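Local coordinates for SusD homolog (Bacteroides ovatus, PDB 4F53), which probably binds mucin O-glycans at the bacterial surface, as a TPR-like lipoprotein of the SusD/RagB family, at residues D83-P88 / R476-P481; L53-F58 / N441-W446; A76-S81 / M458-N463. All coordinates share one frame; numbering follows the deposited sequence.

Contact 1 of 3, residues D83-P88 / R476-P481; sequences DWKKIP and RRMPYP
The extended, irregular run R476-P481 passes beside the first turns of helix 82-106, the CA atoms of K86 and P481 lying 5.3 Å apart. The helix here is loosely bonded and kinks at P88, whose ring nitrogen has no hydrogen to offer the turn before; the O of W84 takes the hydroxyl of Y75 instead. P481 lies against the backbone at K85 and K86, its CG 3.5 Å from K85 O and close to K86 CA. No direct hydrogen bond joins the segments, but one water bridges two carbonyls, donating to K85 O at 2.6 Å and to P479 O at 2.8 Å. K85 lays its aliphatic part over the loop: CG meets M478 CE at 4.1 Å, and CD faces P479 CG before a bend at chi3 (-92°) turns the chain. M478, a selenomethionine, is folded at both chi2 and chi3, and its side chain crosses the lysine obliquely. Within the loop, R477 NH2 sits 3.5 Å above the centre of the Y480 ring, while the same guanidinium is salt-bridged to D509. A proline-rich loop with a water-bridged pair of carbonyls packs on a helix start within the largely helical SusD/RagB fold.

Contact 2 of 3, residues L53-F58 / N441-W446; sequences LMAGAF and NGMESW
F58 CB stands almost squarely over the five-membered ring of W446, 3.4 Å from its centroid and 8° off the normal, a CH-pi contact. The F58 ring follows the same face outward, with CD2 3.5 Å above the indole plane towards its rim; the two rings meet obliquely, at 49°, with F58 and W446 pointing the same way. A second cluster joins two selenomethionines: M54 CE touches M443 SE at 3.9 Å and also reaches W446 CZ3. Nearer the start of helix 442-446, A55 presses its CB to within 3.4 Å of M443 N. Such closeness depends on G442, since a CB there would fall 2.8 Å from A55 O. This is helix-on-helix packing in the buried core of the TPR-like SusD fold, the local axes of 53-58 and 442-446 approaching to 7.7 Å and crossing at 47°. W446, its CG anti to the backbone N, is further fixed by NE1 bonding to A475 O and by a cation-pi contact with R450. Beyond the interface, N441 OD1 accepts a weak N-cap bond from E444 N, while E444 OE2 forms a salt bridge with R207 and S445 OG pairs with Y61 OH.

Contact 3 of 3, residues A76-S81 / M458-N463; sequences ATYNPS and MPMAAN
Y78 has a positive phi (67°), in the left-handed helical region, and with CG anti to its carbonyl carbon it sends its ring towards the loop 458-463. M460, a selenomethionine, meets it with chi1 and chi2 both near -60°: chi1 puts M460 CG 3.2 Å from Y78 OH and equally near A76 O, the bend at chi2 lays SE beside that carbonyl, and the extended last torsion carries CE on to A76 CB at 4.3 Å. A76 O itself lies above the centre of the Y78 ring. A water in the ring plane, 2.7 Å from Y78 OH, links it to M460 N, from which it accepts. At the ring edge N463 OD1 comes within 3.4 Å of Y78 CD2, the amide plane turned 67° from the ring; S465 OG holds that oxygen. T77 puts OG1 in the crowded position between N and carbonyl carbon, where it donates to N79 OD1 at 2.7 Å from above the amide plane. Its CG2 is thereby directed to A462 O, 3.4 Å away. An alanine in place of Y78 would probably loosen the two loops, losing the packing on M460 and N463 and the water link. A backbone hydrogen bond between T77 and A464 and the water join the loops in irregular loop-on-loop packing beside the end of helix 44-58, where F58 meets both Y78 and M460, in the SusD-like helical fold.

Overall arrangement
The three contacts show how segments nearly 400 residues apart can build one connected region of packing, their chain order interleaved and their centres about 14 Å from one another. Contact 2 is the inner member, about 5 Å from the centre of the chain, against about 16 Å and 18 Å for contacts 1 and 3. M54 of contact 2 leads to contact 1, its SE 3.7 Å from P88 CG and 3.8 Å from M478 CG. F58 leads to contact 3, its CE1 3.9 Å from Y78 CE1. Contacts 1 and 3 also meet directly, through K85 CE and P80 O. A glycerol, probably from crystallisation, lies about 4 Å from the M460 side chain.

Contact 1 of 3, residues D83-P88 / R476-P481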
ATOM      1  N   ASP A  83      20.717   4.843  -6.669  1.00 50.69           N
ATOM      2  CA  ASP A  83      20.659   4.496  -5.239  1.00 50.53           C
ATOM      3  C   ASP A  83      19.227   4.313  -4.751  1.00 49.63           C
ATOM      4  O   ASP A  83      18.975   3.394  -3.976  1.00 50.21           O
ATOM      5  CB  ASP A  83      21.363   5.555  -4.366  1.00 54.17           C
ATOM      6  CG  ASP A  83      22.837   5.782  -4.681  1.00 76.72           C
ATOM      7  OD1 ASP A  83      23.503   4.829  -5.169  1.00 79.32           O
ATOM      8  OD2 ASP A  83      23.332   6.907  -4.420  1.00 87.69           O
ATOM      9  N   TRP A  84      18.293   5.174  -5.192  1.00 42.63           N
ATOM     10  CA  TRP A  84      16.873   5.068  -4.820  1.00 39.81           C
ATOM     11  C   TRP A  84      16.222   3.846  -5.469  1.00 43.88           C
ATOM     12  O   TRP A  84      15.287   3.274  -4.910  1.00 42.48           O
ATOM     13  CB  TRP A  84      16.097   6.326  -5.236  1.00 37.47           C
ATOM     14  CG  TRP A  84      16.293   7.534  -4.353  1.00 37.83           C
ATOM     15  CD1 TRP A  84      17.440   7.929  -3.723  1.00 41.03           C
ATOM     16  CD2 TRP A  84      15.312   8.550  -4.078  1.00 36.43           C
ATOM     17  NE1 TRP A  84      17.230   9.112  -3.055  1.00 39.83           N
ATOM     18  CE2 TRP A  84      15.939   9.525  -3.267  1.00 39.92           C
ATOM     19  CE3 TRP A  84      13.975   8.752  -4.473  1.00 35.65           C
ATOM     20  CZ2 TRP A  84      15.266  10.667  -2.823  1.00 37.86           C
ATOM     21  CZ3 TRP A  84      13.314   9.877  -4.027  1.00 36.40           C
ATOM     22  CH2 TRP A  84      13.964  10.830  -3.227  1.00 37.39           C
ATOM     23  N   LYS A  85      16.683   3.470  -6.666  1.00 41.93           N
ATOM     24  CA  LYS A  85      16.137   2.327  -7.393  1.00 41.38           C
ATOM     25  C   LYS A  85      16.588   0.985  -6.777  1.00 45.92           C
ATOM     26  O   LYS A  85      15.934  -0.033  -6.990  1.00 44.86           O
ATOM     27  CB  LYS A  85      16.516   2.408  -8.873  1.00 44.67           C
ATOM     28  CG  LYS A  85      15.735   3.503  -9.581  1.00 49.88           C
ATOM     29  CD  LYS A  85      15.829   3.429 -11.080  1.00 51.56           C
ATOM     30  CE  LYS A  85      16.955   4.242 -11.632  1.00 52.35           C
ATOM     31  NZ  LYS A  85      16.978   4.166 -13.108  1.00 71.76           N
ATOM     32  N   LYS A  86      17.657   1.000  -5.967  1.00 43.27           N
ATOM     33  CA  LYS A  86      18.177  -0.211  -5.330  1.00 43.19           C
ATOM     34  C   LYS A  86      17.389  -0.587  -4.048  1.00 45.15           C
ATOM     35  O   LYS A  86      17.142  -1.768  -3.800  1.00 45.16           O
ATOM     36  CB  LYS A  86      19.668  -0.004  -5.014  1.00 45.26           C
ATOM     37  CG  LYS A  86      20.431  -1.252  -4.648  1.00 60.65           C
ATOM     38  CD  LYS A  86      21.929  -0.980  -4.608  1.00 69.71           C
ATOM     39  CE  LYS A  86      22.762  -2.188  -4.221  1.00 85.61           C
ATOM     40  NZ  LYS A  86      22.727  -2.459  -2.756  1.00 94.96           N
ATOM     41  N   ILE A  87      17.006   0.412  -3.253  1.00 39.65           N
ATOM     42  CA  ILE A  87      16.384   0.246  -1.948  1.00 37.43           C
ATOM     43  C   ILE A  87      15.079  -0.598  -1.963  1.00 43.09           C
ATOM     44  O   ILE A  87      15.038  -1.512  -1.133  1.00 43.21           O
ATOM     45  CB  ILE A  87      16.211   1.629  -1.240  1.00 39.10           C
ATOM     46  CG1 ILE A  87      17.602   2.263  -1.046  1.00 40.27           C
ATOM     47  CG2 ILE A  87      15.479   1.497   0.139  1.00 36.20           C
ATOM     48  CD1 ILE A  87      17.601   3.743  -0.843  1.00 49.13           C
ATOM     49  N   PRO A  88      14.032  -0.401  -2.850  1.00 38.34           N
ATOM     50  CA  PRO A  88      12.820  -1.233  -2.734  1.00 36.93           C
ATOM     51  C   PRO A  88      12.978  -2.689  -3.172  1.00 42.68           C
ATOM     52  O   PRO A  88      11.998  -3.454  -3.102  1.00 42.42           O
ATOM     53  CB  PRO A  88      11.808  -0.516  -3.640  1.00 38.03           C
ATOM     54  CG  PRO A  88      12.386   0.838  -3.897  1.00 41.00           C
ATOM     55  CD  PRO A  88      13.850   0.624  -3.896  1.00 38.27           C
ATOM     56  N   ARG A 476       3.762   1.549 -13.340  1.00 29.89           N
ATOM     57  CA  ARG A 476       3.109   0.244 -13.285  1.00 27.90           C
ATOM     58  C   ARG A 476       3.967  -0.740 -12.522  1.00 31.70           C
ATOM     59  O   ARG A 476       3.494  -1.792 -12.087  1.00 30.93           O
ATOM     60  CB  ARG A 476       2.820  -0.277 -14.712  1.00 28.18           C
ATOM     61  CG  ARG A 476       2.086   0.723 -15.608  1.00 29.79           C
ATOM     62  CD  ARG A 476       0.849   1.302 -14.927  1.00 31.53           C
ATOM     63  NE  ARG A 476      -0.180   0.284 -14.750  1.00 29.25           N
ATOM     64  CZ  ARG A 476      -1.440   0.553 -14.450  1.00 35.96           C
ATOM     65  NH1 ARG A 476      -1.820   1.803 -14.211  1.00 31.28           N
ATOM     66  NH2 ARG A 476      -2.332  -0.422 -14.386  1.00 27.50           N
ATOM     67  N   ARG A 477       5.237  -0.388 -12.360  1.00 28.36           N
ATOM     68  CA  ARG A 477       6.213  -1.199 -11.640  1.00 29.49           C
ATOM     69  C   ARG A 477       7.503  -0.388 -11.492  1.00 35.51           C
ATOM     70  O   ARG A 477       7.575   0.757 -11.938  1.00 36.57           O
ATOM     71  CB  ARG A 477       6.471  -2.541 -12.393  1.00 28.71           C
ATOM     72  CG  ARG A 477       7.203  -2.358 -13.718  1.00 31.87           C
ATOM     73  CD  ARG A 477       7.503  -3.662 -14.425  1.00 29.99           C
ATOM     74  NE  ARG A 477       8.557  -4.452 -13.788  1.00 35.06           N
ATOM     75  CZ  ARG A 477       9.849  -4.400 -14.090  1.00 46.17           C
ATOM     76  NH1 ARG A 477      10.298  -3.508 -14.966  1.00 33.74           N
ATOM     77  NH2 ARG A 477      10.711  -5.204 -13.479  1.00 38.22           N
HETATM   78  N   MSE A 478       8.510  -0.996 -10.867  1.00 31.01           N
HETATM   79  CA  MSE A 478       9.846  -0.441 -10.772  1.00 30.45           C
HETATM   80  C   MSE A 478      10.749  -1.287 -11.634  1.00 36.17           C
HETATM   81  O   MSE A 478      10.551  -2.509 -11.687  1.00 33.34           O
HETATM   82  CB  MSE A 478      10.340  -0.402  -9.307  1.00 31.45           C
HETATM   83  CG  MSE A 478       9.606   0.630  -8.457  1.00 35.93           C
HETATM   84 SE   MSE A 478      10.032   2.469  -8.913  0.75 43.84          SE
HETATM   85  CE  MSE A 478      11.955   2.496  -8.514  1.00 42.22           C
ATOM     86  N   PRO A 479      11.740  -0.673 -12.329  1.00 36.28           N
ATOM     87  CA  PRO A 479      12.688  -1.485 -13.100  1.00 37.18           C
ATOM     88  C   PRO A 479      13.701  -2.146 -12.171  1.00 43.93           C
ATOM     89  O   PRO A 479      13.948  -1.642 -11.077  1.00 43.37           O
ATOM     90  CB  PRO A 479      13.343  -0.467 -14.030  1.00 39.90           C
ATOM     91  CG  PRO A 479      13.282   0.827 -13.291  1.00 43.58           C
ATOM     92  CD  PRO A 479      12.108   0.766 -12.348  1.00 38.02           C
ATOM     93  N   TYR A 480      14.284  -3.270 -12.589  1.00 43.49           N
ATOM     94  CA  TYR A 480      15.284  -3.964 -11.775  1.00 43.84           C
ATOM     95  C   TYR A 480      16.522  -3.096 -11.582  1.00 50.15           C
ATOM     96  O   TYR A 480      16.943  -2.437 -12.537  1.00 51.89           O
ATOM     97  CB  TYR A 480      15.687  -5.319 -12.412  1.00 44.89           C
ATOM     98  CG  TYR A 480      14.554  -6.318 -12.493  1.00 44.06           C
ATOM     99  CD1 TYR A 480      13.857  -6.707 -11.350  1.00 43.53           C
ATOM    100  CD2 TYR A 480      14.208  -6.916 -13.703  1.00 45.14           C
ATOM    101  CE1 TYR A 480      12.819  -7.629 -11.417  1.00 42.56           C
ATOM    102  CE2 TYR A 480      13.170  -7.842 -13.780  1.00 44.89           C
ATOM    103  CZ  TYR A 480      12.469  -8.182 -12.634  1.00 46.48           C
ATOM    104  OH  TYR A 480      11.447  -9.090 -12.679  1.00 44.03           O
ATOM    105  N   PRO A 481      17.127  -3.070 -10.370  1.00 46.43           N
ATOM    106  CA  PRO A 481      18.370  -2.284 -10.178  1.00 46.28           C
ATOM    107  C   PRO A 481      19.470  -2.706 -11.172  1.00 53.77           C
ATOM    108  O   PRO A 481      19.644  -3.906 -11.435  1.00 52.54           O
ATOM    109  CB  PRO A 481      18.765  -2.585  -8.728  1.00 47.46           C
ATOM    110  CG  PRO A 481      17.486  -3.001  -8.055  1.00 50.92           C
ATOM    111  CD  PRO A 481      16.734  -3.769  -9.126  1.00 46.92           C
TER
HETATM  112  O   HOH W   1      13.920  -0.249  -8.696  1.00 39.59           O

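Contact 2 of 3, residues L53-F58 / N441-W446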
ATOM      1  N   LEU A  53       8.213   7.886  -0.127  1.00 32.83           N
ATOM      2  CA  LEU A  53       8.653   8.427  -1.406  1.00 32.36           C
ATOM      3  C   LEU A  53       8.153   7.600  -2.588  1.00 35.87           C
ATOM      4  O   LEU A  53       7.801   8.167  -3.622  1.00 36.07           O
ATOM      5  CB  LEU A  53      10.205   8.541  -1.445  1.00 32.65           C
ATOM      6  CG  LEU A  53      10.840   9.634  -0.580  1.00 36.46           C
ATOM      7  CD1 LEU A  53      12.296   9.287  -0.273  1.00 37.91           C
ATOM      8  CD2 LEU A  53      10.758  10.993  -1.260  1.00 34.82           C
HETATM    9  N   MSE A  54       8.127   6.273  -2.454  1.00 30.70           N
HETATM   10  CA  MSE A  54       7.684   5.454  -3.567  1.00 28.86           C
HETATM   11  C   MSE A  54       6.170   5.221  -3.529  1.00 31.40           C
HETATM   12  O   MSE A  54       5.463   5.824  -4.333  1.00 30.64           O
HETATM   13  CB  MSE A  54       8.445   4.116  -3.628  1.00 29.77           C
HETATM   14  CG  MSE A  54       8.074   3.295  -4.886  1.00 34.66           C
HETATM   15 SE   MSE A  54       8.836   1.525  -4.882  0.75 37.72          SE
HETATM   16  CE  MSE A  54       7.641   0.666  -3.542  1.00 31.79           C
ATOM     17  N   ALA A  55       5.683   4.348  -2.623  1.00 28.40           N
ATOM     18  CA  ALA A  55       4.290   3.929  -2.534  1.00 28.70           C
ATOM     19  C   ALA A  55       3.329   5.102  -2.218  1.00 34.00           C
ATOM     20  O   ALA A  55       2.230   5.146  -2.772  1.00 33.70           O
ATOM     21  CB  ALA A  55       4.146   2.834  -1.497  1.00 29.24           C
ATOM     22  N   GLY A  56       3.768   6.045  -1.378  1.00 29.00           N
ATOM     23  CA  GLY A  56       2.991   7.222  -1.007  1.00 27.01           C
ATOM     24  C   GLY A  56       2.680   8.097  -2.199  1.00 30.98           C
ATOM     25  O   GLY A  56       1.551   8.584  -2.332  1.00 31.00           O
ATOM     26  N   ALA A  57       3.685   8.283  -3.086  1.00 28.05           N
ATOM     27  CA  ALA A  57       3.535   9.032  -4.342  1.00 28.98           C
ATOM     28  C   ALA A  57       2.593   8.309  -5.331  1.00 33.80           C
ATOM     29  O   ALA A  57       1.644   8.905  -5.846  1.00 33.84           O
ATOM     30  CB  ALA A  57       4.905   9.229  -5.002  1.00 29.43           C
ATOM     31  N   PHE A  58       2.897   7.031  -5.608  1.00 30.53           N
ATOM     32  CA  PHE A  58       2.205   6.225  -6.609  1.00 29.78           C
ATOM     33  C   PHE A  58       0.768   5.884  -6.189  1.00 31.91           C
ATOM     34  O   PHE A  58      -0.082   5.753  -7.070  1.00 32.14           O
ATOM     35  CB  PHE A  58       3.012   4.954  -6.953  1.00 30.47           C
ATOM     36  CG  PHE A  58       4.380   5.163  -7.582  1.00 31.29           C
ATOM     37  CD1 PHE A  58       4.686   6.340  -8.258  1.00 34.92           C
ATOM     38  CD2 PHE A  58       5.346   4.161  -7.540  1.00 31.98           C
ATOM     39  CE1 PHE A  58       5.951   6.522  -8.859  1.00 36.06           C
ATOM     40  CE2 PHE A  58       6.606   4.343  -8.144  1.00 35.50           C
ATOM     41  CZ  PHE A  58       6.901   5.524  -8.797  1.00 33.79           C
ATOM     42  N   ASN A 441      -1.600   3.355   4.004  1.00 28.17           N
ATOM     43  CA  ASN A 441      -1.064   2.147   3.362  1.00 27.92           C
ATOM     44  C   ASN A 441      -0.980   2.308   1.843  1.00 30.44           C
ATOM     45  O   ASN A 441      -1.774   1.710   1.110  1.00 30.14           O
ATOM     46  CB  ASN A 441      -1.892   0.896   3.721  1.00 23.69           C
ATOM     47  CG  ASN A 441      -1.207  -0.409   3.330  1.00 41.78           C
ATOM     48  OD1 ASN A 441      -0.111  -0.433   2.727  1.00 33.86           O
ATOM     49  ND2 ASN A 441      -1.829  -1.525   3.670  1.00 32.61           N
ATOM     50  N   GLY A 442       0.008   3.080   1.388  1.00 25.80           N
ATOM     51  CA  GLY A 442       0.194   3.361  -0.028  1.00 24.72           C
ATOM     52  C   GLY A 442       0.597   2.184  -0.875  1.00 28.68           C
ATOM     53  O   GLY A 442       0.262   2.141  -2.062  1.00 29.54           O
HETATM   54  N   MSE A 443       1.360   1.232  -0.298  1.00 25.06           N
HETATM   55  CA  MSE A 443       1.796   0.061  -1.070  1.00 23.93           C
HETATM   56  C   MSE A 443       0.576  -0.684  -1.608  1.00 28.27           C
HETATM   57  O   MSE A 443       0.476  -0.911  -2.825  1.00 27.80           O
HETATM   58  CB  MSE A 443       2.706  -0.871  -0.234  1.00 25.02           C
HETATM   59  CG  MSE A 443       3.346  -2.008  -1.074  1.00 29.52           C
HETATM   60 SE   MSE A 443       4.424  -1.338  -2.591  0.75 35.92          SE
HETATM   61  CE  MSE A 443       3.704  -2.460  -4.039  1.00 31.17           C
ATOM     62  N   GLU A 444      -0.390  -0.952  -0.721  1.00 25.36           N
ATOM     63  CA  GLU A 444      -1.628  -1.653  -1.068  1.00 24.30           C
ATOM     64  C   GLU A 444      -2.456  -0.814  -2.034  1.00 27.30           C
ATOM     65  O   GLU A 444      -2.950  -1.364  -3.013  1.00 28.55           O
ATOM     66  CB  GLU A 444      -2.456  -2.040   0.200  1.00 23.59           C
ATOM     67  CG  GLU A 444      -3.599  -3.007  -0.094  1.00 27.26           C
ATOM     68  CD  GLU A 444      -3.334  -4.248  -0.952  1.00 52.29           C
ATOM     69  OE1 GLU A 444      -2.212  -4.809  -0.913  1.00 48.04           O
ATOM     70  OE2 GLU A 444      -4.273  -4.671  -1.661  1.00 42.26           O
ATOM     71  N   SER A 445      -2.604   0.485  -1.762  1.00 24.18           N
ATOM     72  CA  SER A 445      -3.425   1.386  -2.599  1.00 24.30           C
ATOM     73  C   SER A 445      -2.822   1.633  -3.990  1.00 26.76           C
ATOM     74  O   SER A 445      -3.589   1.821  -4.931  1.00 26.68           O
ATOM     75  CB  SER A 445      -3.696   2.712  -1.894  1.00 24.10           C
ATOM     76  OG  SER A 445      -4.595   2.413  -0.843  1.00 28.02           O
ATOM     77  N   TRP A 446      -1.485   1.600  -4.127  1.00 24.76           N
ATOM     78  CA  TRP A 446      -0.824   1.688  -5.437  1.00 25.42           C
ATOM     79  C   TRP A 446      -1.148   0.386  -6.233  1.00 30.55           C
ATOM     80  O   TRP A 446      -1.543   0.433  -7.406  1.00 30.84           O
ATOM     81  CB  TRP A 446       0.716   1.909  -5.304  1.00 24.29           C
ATOM     82  CG  TRP A 446       1.454   1.861  -6.628  1.00 25.52           C
ATOM     83  CD1 TRP A 446       1.016   2.350  -7.829  1.00 28.41           C
ATOM     84  CD2 TRP A 446       2.763   1.300  -6.878  1.00 25.98           C
ATOM     85  NE1 TRP A 446       1.967   2.137  -8.806  1.00 28.62           N
ATOM     86  CE2 TRP A 446       3.034   1.468  -8.260  1.00 29.78           C
ATOM     87  CE3 TRP A 446       3.727   0.645  -6.070  1.00 26.91           C
ATOM     88  CZ2 TRP A 446       4.242   1.039  -8.852  1.00 28.88           C
ATOM     89  CZ3 TRP A 446       4.916   0.212  -6.658  1.00 28.56           C
ATOM     90  CH2 TRP A 446       5.164   0.404  -8.030  1.00 29.57           C
TER

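Contact 3 of 3, residues A76-S81 / M458-N463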
ATOM      1  N   ALA A  76       8.286   9.852  -7.687  1.00 36.45           N
ATOM      2  CA  ALA A  76       7.095  10.597  -8.087  1.00 36.43           C
ATOM      3  C   ALA A  76       7.220  11.203  -9.477  1.00 42.43           C
ATOM      4  O   ALA A  76       6.250  11.163 -10.229  1.00 41.43           O
ATOM      5  CB  ALA A  76       6.792  11.694  -7.072  1.00 36.63           C
ATOM      6  N   THR A  77       8.400  11.756  -9.823  1.00 39.83           N
ATOM      7  CA  THR A  77       8.608  12.388 -11.130  1.00 39.67           C
ATOM      8  C   THR A  77       9.262  11.390 -12.128  1.00 41.29           C
ATOM      9  O   THR A  77       9.613  11.770 -13.231  1.00 41.58           O
ATOM     10  CB  THR A  77       9.379  13.721 -10.964  1.00 43.12           C
ATOM     11  OG1 THR A  77      10.574  13.495 -10.212  1.00 40.95           O
ATOM     12  CG2 THR A  77       8.538  14.779 -10.279  1.00 35.90           C
ATOM     13  N   TYR A  78       9.357  10.111 -11.749  1.00 35.91           N
ATOM     14  CA  TYR A  78       9.824   8.997 -12.594  1.00 36.62           C
ATOM     15  C   TYR A  78      11.295   9.080 -12.972  1.00 44.22           C
ATOM     16  O   TYR A  78      11.704   8.429 -13.931  1.00 47.23           O
ATOM     17  CB  TYR A  78       8.949   8.844 -13.871  1.00 35.11           C
ATOM     18  CG  TYR A  78       7.458   8.894 -13.595  1.00 32.91           C
ATOM     19  CD1 TYR A  78       6.870   8.034 -12.668  1.00 33.92           C
ATOM     20  CD2 TYR A  78       6.641   9.830 -14.224  1.00 32.54           C
ATOM     21  CE1 TYR A  78       5.500   8.089 -12.394  1.00 33.79           C
ATOM     22  CE2 TYR A  78       5.268   9.887 -13.963  1.00 31.65           C
ATOM     23  CZ  TYR A  78       4.695   8.984 -13.084  1.00 38.21           C
ATOM     24  OH  TYR A  78       3.338   9.000 -12.881  1.00 36.16           O
ATOM     25  N   ASN A  79      12.098   9.790 -12.184  1.00 40.37           N
ATOM     26  CA  ASN A  79      13.537   9.892 -12.424  1.00 41.44           C
ATOM     27  C   ASN A  79      14.324   9.649 -11.105  1.00 44.99           C
ATOM     28  O   ASN A  79      15.209  10.450 -10.786  1.00 46.27           O
ATOM     29  CB  ASN A  79      13.890  11.278 -13.063  1.00 40.85           C
ATOM     30  CG  ASN A  79      13.569  12.490 -12.202  1.00 47.28           C
ATOM     31  OD1 ASN A  79      12.769  12.437 -11.265  1.00 40.99           O
ATOM     32  ND2 ASN A  79      14.195  13.608 -12.494  1.00 38.04           N
ATOM     33  N   PRO A  80      14.077   8.559 -10.326  1.00 40.04           N
ATOM     34  CA  PRO A  80      14.878   8.360  -9.095  1.00 39.18           C
ATOM     35  C   PRO A  80      16.322   8.027  -9.439  1.00 43.78           C
ATOM     36  O   PRO A  80      16.586   7.541 -10.531  1.00 44.48           O
ATOM     37  CB  PRO A  80      14.184   7.172  -8.415  1.00 38.72           C
ATOM     38  CG  PRO A  80      13.598   6.400  -9.558  1.00 41.79           C
ATOM     39  CD  PRO A  80      13.134   7.436 -10.526  1.00 38.20           C
ATOM     40  N   SER A  81      17.252   8.278  -8.524  1.00 42.56           N
ATOM     41  CA  SER A  81      18.667   7.970  -8.764  1.00 44.22           C
ATOM     42  C   SER A  81      18.871   6.446  -8.731  1.00 49.17           C
ATOM     43  O   SER A  81      17.980   5.725  -8.273  1.00 48.48           O
ATOM     44  CB  SER A  81      19.529   8.643  -7.702  1.00 45.11           C
ATOM     45  OG  SER A  81      19.193   8.116  -6.425  1.00 50.32           O
HETATM   46  N   MSE A 458      -4.885  12.584 -10.258  1.00 33.28           N
HETATM   47  CA  MSE A 458      -4.326  13.577 -11.162  1.00 32.46           C
HETATM   48  C   MSE A 458      -2.998  13.049 -11.703  1.00 37.89           C
HETATM   49  O   MSE A 458      -2.301  12.327 -10.982  1.00 37.26           O
HETATM   50  CB  MSE A 458      -4.121  14.914 -10.438  1.00 33.24           C
HETATM   51  CG  MSE A 458      -5.366  15.762 -10.453  1.00 38.77           C
HETATM   52 SE   MSE A 458      -5.197  17.423  -9.457  0.75 45.44          SE
HETATM   53  CE  MSE A 458      -5.259  16.725  -7.649  1.00 39.19           C
ATOM     54  N   PRO A 459      -2.597  13.354 -12.948  1.00 35.21           N
ATOM     55  CA  PRO A 459      -1.261  12.926 -13.365  1.00 34.97           C
ATOM     56  C   PRO A 459      -0.193  13.729 -12.603  1.00 38.28           C
ATOM     57  O   PRO A 459      -0.488  14.813 -12.058  1.00 38.14           O
ATOM     58  CB  PRO A 459      -1.260  13.233 -14.859  1.00 38.12           C
ATOM     59  CG  PRO A 459      -2.170  14.408 -14.993  1.00 43.02           C
ATOM     60  CD  PRO A 459      -3.253  14.191 -13.982  1.00 37.57           C
HETATM   61  N   MSE A 460       1.038  13.215 -12.561  1.00 33.29           N
HETATM   62  CA  MSE A 460       2.171  13.917 -11.947  1.00 32.87           C
HETATM   63  C   MSE A 460       2.371  15.269 -12.609  1.00 39.52           C
HETATM   64  O   MSE A 460       2.263  15.350 -13.822  1.00 42.74           O
HETATM   65  CB  MSE A 460       3.457  13.067 -12.028  1.00 33.87           C
HETATM   66  CG  MSE A 460       3.332  11.755 -11.280  1.00 36.81           C
HETATM   67 SE   MSE A 460       2.910  11.936  -9.396  0.75 39.77          SE
HETATM   68  CE  MSE A 460       3.221  10.029  -8.894  1.00 33.34           C
ATOM     69  N   ALA A 461       2.610  16.343 -11.814  1.00 37.57           N
ATOM     70  CA  ALA A 461       2.796  17.706 -12.331  1.00 38.75           C
ATOM     71  C   ALA A 461       3.936  17.773 -13.381  1.00 45.04           C
ATOM     72  O   ALA A 461       3.809  18.454 -14.397  1.00 45.43           O
ATOM     73  CB  ALA A 461       3.087  18.663 -11.192  1.00 38.84           C
ATOM     74  N   ALA A 462       5.023  17.031 -13.126  1.00 41.73           N
ATOM     75  CA  ALA A 462       6.191  16.906 -13.975  1.00 42.61           C
ATOM     76  C   ALA A 462       6.519  15.426 -14.196  1.00 47.08           C
ATOM     77  O   ALA A 462       6.805  14.692 -13.254  1.00 45.93           O
ATOM     78  CB  ALA A 462       7.377  17.625 -13.355  1.00 43.76           C
ATOM     79  N   ASN A 463       6.449  14.992 -15.445  1.00 45.11           N
ATOM     80  CA  ASN A 463       6.813  13.647 -15.844  1.00 43.56           C
ATOM     81  C   ASN A 463       8.242  13.729 -16.395  1.00 46.76           C
ATOM     82  O   ASN A 463       8.436  14.221 -17.500  1.00 47.54           O
ATOM     83  CB  ASN A 463       5.799  13.109 -16.871  1.00 40.99           C
ATOM     84  CG  ASN A 463       6.041  11.706 -17.347  1.00 48.01           C
ATOM     85  OD1 ASN A 463       7.163  11.196 -17.334  1.00 41.44           O
ATOM     86  ND2 ASN A 463       4.997  11.080 -17.858  1.00 39.40           N
TER
HETATM   87  O   HOH W   2       1.692  10.701 -14.102  1.00 31.72           O